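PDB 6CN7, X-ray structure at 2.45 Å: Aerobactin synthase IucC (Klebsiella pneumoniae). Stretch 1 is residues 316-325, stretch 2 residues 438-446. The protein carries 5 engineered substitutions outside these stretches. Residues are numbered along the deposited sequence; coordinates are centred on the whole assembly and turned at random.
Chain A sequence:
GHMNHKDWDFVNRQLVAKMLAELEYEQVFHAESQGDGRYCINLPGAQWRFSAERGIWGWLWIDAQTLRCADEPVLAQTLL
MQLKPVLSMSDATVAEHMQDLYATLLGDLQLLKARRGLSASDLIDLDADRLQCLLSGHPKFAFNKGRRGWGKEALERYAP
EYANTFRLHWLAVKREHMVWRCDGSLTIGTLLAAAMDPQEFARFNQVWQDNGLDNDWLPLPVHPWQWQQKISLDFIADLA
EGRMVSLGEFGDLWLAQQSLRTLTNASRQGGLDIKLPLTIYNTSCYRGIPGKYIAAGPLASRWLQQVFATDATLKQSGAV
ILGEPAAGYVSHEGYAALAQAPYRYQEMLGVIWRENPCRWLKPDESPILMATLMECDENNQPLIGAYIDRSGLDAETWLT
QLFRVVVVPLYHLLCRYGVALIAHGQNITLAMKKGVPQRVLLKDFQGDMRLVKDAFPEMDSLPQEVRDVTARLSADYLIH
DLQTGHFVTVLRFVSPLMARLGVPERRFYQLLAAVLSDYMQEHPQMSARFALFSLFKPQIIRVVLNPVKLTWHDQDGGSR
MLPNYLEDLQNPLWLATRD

Stretch 1 (316-325) QSGAVILGEP
Stretch 2, residues 438-446: QRVLLKDFQ

Two segments whose touching residues lie at least 119 apart in sequence pair as a short parallel sheet, burying 612 Å² between them. The register runs Gly318 with Arg439 through Leu322 with Lys443, closest at Val320 CA to Leu441 CA, 4.7 Å, and the end-to-end directions differ by 39°.

Stretch 1 opens with the last of a helix. Ser317 (chi1 p) accepts a hydrogen bond at OG from Ala319 N, 3.3 Å, which spans the turn from Ser317 to Ala319. Gly318 follows at phi/psi 85/-2, where a CB would jam against the preceding carbonyl and lie 2.9 Å from Arg439 CB; glycine is called for twice over. Its bare backbone lets Arg439 (chi1 p, then t, t) pack close, CD 3.2 Å from Gly318 O, while NH1 and NH2 are hydrogen-bonded elsewhere in the structure.

Ala319 (-55/138) is small enough to sit beside Val440, CB to CG1 3.7 Å, and its CA adds a CH contact to Val440 O at 3.4 Å. Val320 (-117/140) carries the pairing: its N donates to Val440 O at 2.9 Å, and its O accepts from Leu442 N at 2.9 Å, nearly straight at 175°. Its side chain (t) shares a face with Leu441 (m, p), CB to CG 3.9 Å.

Ile321 (-108/108; m, m) turns to the other face with Leu442 (m, t), their CD1 atoms 4.1 Å apart. Its CG2 meets Phe445 CZ at 3.5 Å; Phe445, with chi1 near 7° between the wells, leaves its backbone sideways, and its ring ends up nearer stretch 1.

Leu322 (-77/127; m, t) closes the ladder, N to Leu442 O 2.8 Å. Its CD1 packs on Leu441 CD2 at 4.2 Å, an apolar contact that suits a buried leucine, and also comes within 3.7 Å of Lys443 CE. Beyond Gly323, Glu324 (m, t) directs its CB toward stretch 2.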

# COMPACT_ATOMS: atom_id res chain seq x y z
N GLN A 316 -24.26 8.19 -41.77
CA GLN A 316 -23.41 8.89 -42.74
C GLN A 316 -22.16 9.47 -42.09
O GLN A 316 -21.14 9.63 -42.77
CB GLN A 316 -24.22 9.99 -43.42
CG GLN A 316 -25.33 9.45 -44.32
CD GLN A 316 -26.32 10.52 -44.74
OE1 GLN A 316 -26.25 11.66 -44.29
NE2 GLN A 316 -27.25 10.15 -45.62
N SER A 317 -22.21 9.79 -40.80
CA SER A 317 -21.04 10.35 -40.14
C SER A 317 -19.96 9.30 -39.90
O SER A 317 -18.80 9.67 -39.72
CB SER A 317 -21.43 10.98 -38.80
OG SER A 317 -21.73 9.98 -37.84
N GLY A 318 -20.32 8.02 -39.90
CA GLY A 318 -19.39 6.96 -39.61
C GLY A 318 -19.18 6.66 -38.14
O GLY A 318 -18.44 5.73 -37.82
N ALA A 319 -19.83 7.41 -37.25
CA ALA A 319 -19.61 7.25 -35.82
C ALA A 319 -19.82 5.80 -35.38
O ALA A 319 -20.77 5.14 -35.81
CB ALA A 319 -20.53 8.18 -35.04
N VAL A 320 -18.93 5.32 -34.52
CA VAL A 320 -18.95 3.95 -34.03
C VAL A 320 -19.19 3.96 -32.53
O VAL A 320 -18.65 4.81 -31.81
CB VAL A 320 -17.64 3.21 -34.37
CG1 VAL A 320 -17.63 1.81 -33.76
CG2 VAL A 320 -17.43 3.15 -35.87
N ILE A 321 -20.00 3.02 -32.06
CA ILE A 321 -20.28 2.83 -30.65
C ILE A 321 -19.55 1.56 -30.20
O ILE A 321 -19.96 0.45 -30.56
CB ILE A 321 -21.79 2.73 -30.37
CG1 ILE A 321 -22.48 4.05 -30.72
CG2 ILE A 321 -22.05 2.34 -28.92
CD1 ILE A 321 -22.08 5.23 -29.85
N LEU A 322 -18.48 1.73 -29.43
CA LEU A 322 -17.78 0.59 -28.86
C LEU A 322 -18.58 0.05 -27.68
O LEU A 322 -18.93 0.80 -26.77
CB LEU A 322 -16.37 0.99 -28.43
CG LEU A 322 -15.45 1.44 -29.58
CD1 LEU A 322 -14.14 1.97 -29.05
CD2 LEU A 322 -15.21 0.30 -30.55
N GLY A 323 -18.86 -1.25 -27.70
CA GLY A 323 -19.78 -1.85 -26.75
C GLY A 323 -19.09 -2.49 -25.55
O GLY A 323 -17.87 -2.69 -25.52
N GLU A 324 -19.91 -2.80 -24.55
CA GLU A 324 -19.49 -3.53 -23.35
C GLU A 324 -20.20 -4.88 -23.34
O GLU A 324 -21.30 -5.01 -22.79
CB GLU A 324 -19.82 -2.73 -22.09
CG GLU A 324 -19.02 -1.45 -21.94
CD GLU A 324 -19.34 -0.70 -20.66
OE1 GLU A 324 -20.27 -1.12 -19.94
OE2 GLU A 324 -18.66 0.31 -20.38
N PRO A 325 -19.61 -5.92 -23.95
CA PRO A 325 -20.34 -7.19 -24.06
C PRO A 325 -20.47 -7.94 -22.74
O PRO A 325 -21.42 -8.72 -22.59
CB PRO A 325 -19.51 -7.98 -25.08
CG PRO A 325 -18.15 -7.38 -25.01
CD PRO A 325 -18.35 -5.93 -24.70
N GLN A 438 -11.13 9.69 -40.29
CA GLN A 438 -12.12 8.93 -41.05
C GLN A 438 -13.48 8.98 -40.36
O GLN A 438 -14.50 9.27 -41.00
CB GLN A 438 -11.67 7.48 -41.20
CG GLN A 438 -10.28 7.30 -41.78
CD GLN A 438 -10.23 7.53 -43.27
OE1 GLN A 438 -10.99 6.92 -44.03
NE2 GLN A 438 -9.34 8.41 -43.71
N ARG A 439 -13.51 8.68 -39.07
CA ARG A 439 -14.75 8.65 -38.30
C ARG A 439 -14.39 8.66 -36.83
O ARG A 439 -13.22 8.52 -36.45
CB ARG A 439 -15.60 7.43 -38.66
CG ARG A 439 -14.88 6.10 -38.54
CD ARG A 439 -15.67 5.02 -39.26
NE ARG A 439 -15.17 3.67 -39.02
CZ ARG A 439 -14.23 3.08 -39.74
NH1 ARG A 439 -13.66 3.71 -40.76
NH2 ARG A 439 -13.85 1.84 -39.44
N VAL A 440 -15.40 8.85 -35.99
CA VAL A 440 -15.21 8.94 -34.55
C VAL A 440 -15.64 7.62 -33.91
O VAL A 440 -16.54 6.94 -34.40
CB VAL A 440 -15.98 10.13 -33.94
CG1 VAL A 440 -17.48 9.88 -33.96
CG2 VAL A 440 -15.49 10.41 -32.53
N LEU A 441 -14.96 7.26 -32.82
CA LEU A 441 -15.30 6.08 -32.03
C LEU A 441 -15.59 6.53 -30.61
O LEU A 441 -14.76 7.19 -29.97
CB LEU A 441 -14.16 5.06 -32.04
CG LEU A 441 -14.00 4.18 -33.29
CD1 LEU A 441 -13.52 4.99 -34.48
CD2 LEU A 441 -13.04 3.05 -33.00
N LEU A 442 -16.78 6.19 -30.11
CA LEU A 442 -17.21 6.55 -28.77
C LEU A 442 -17.26 5.29 -27.91
O LEU A 442 -17.64 4.22 -28.39
CB LEU A 442 -18.57 7.23 -28.80
CG LEU A 442 -18.70 8.36 -29.82
CD1 LEU A 442 -20.14 8.82 -29.93
CD2 LEU A 442 -17.79 9.52 -29.45
N LYS A 443 -16.87 5.42 -26.64
CA LYS A 443 -16.73 4.26 -25.77
C LYS A 443 -17.28 4.45 -24.36
O LYS A 443 -17.67 3.45 -23.75
CB LYS A 443 -15.25 3.86 -25.67
CG LYS A 443 -14.31 5.00 -25.29
CD LYS A 443 -12.85 4.56 -25.30
CE LYS A 443 -12.36 4.27 -26.71
NZ LYS A 443 -10.89 4.03 -26.77
N ASP A 444 -17.33 5.66 -23.82
CA ASP A 444 -17.69 5.89 -22.42
C ASP A 444 -19.13 6.38 -22.33
O ASP A 444 -19.44 7.53 -22.68
CB ASP A 444 -16.73 6.87 -21.76
CG ASP A 444 -15.40 6.22 -21.42
OD1 ASP A 444 -15.41 5.11 -20.87
OD2 ASP A 444 -14.34 6.81 -21.72
N PHE A 445 -20.01 5.50 -21.86
CA PHE A 445 -21.35 5.86 -21.42
C PHE A 445 -21.69 4.99 -20.22
O PHE A 445 -21.30 3.82 -20.16
CB PHE A 445 -22.39 5.68 -22.52
CG PHE A 445 -21.85 5.03 -23.75
CD1 PHE A 445 -21.85 3.65 -23.87
CD2 PHE A 445 -21.31 5.80 -24.77
CE1 PHE A 445 -21.34 3.05 -25.00
CE2 PHE A 445 -20.79 5.21 -25.90
CZ PHE A 445 -20.80 3.82 -26.02
N GLN A 446 -22.41 5.57 -19.28
CA GLN A 446 -22.71 4.93 -18.01
C GLN A 446 -23.12 6.01 -17.02
O GLN A 446 -24.24 6.53 -17.10
CB GLN A 446 -21.50 4.14 -17.49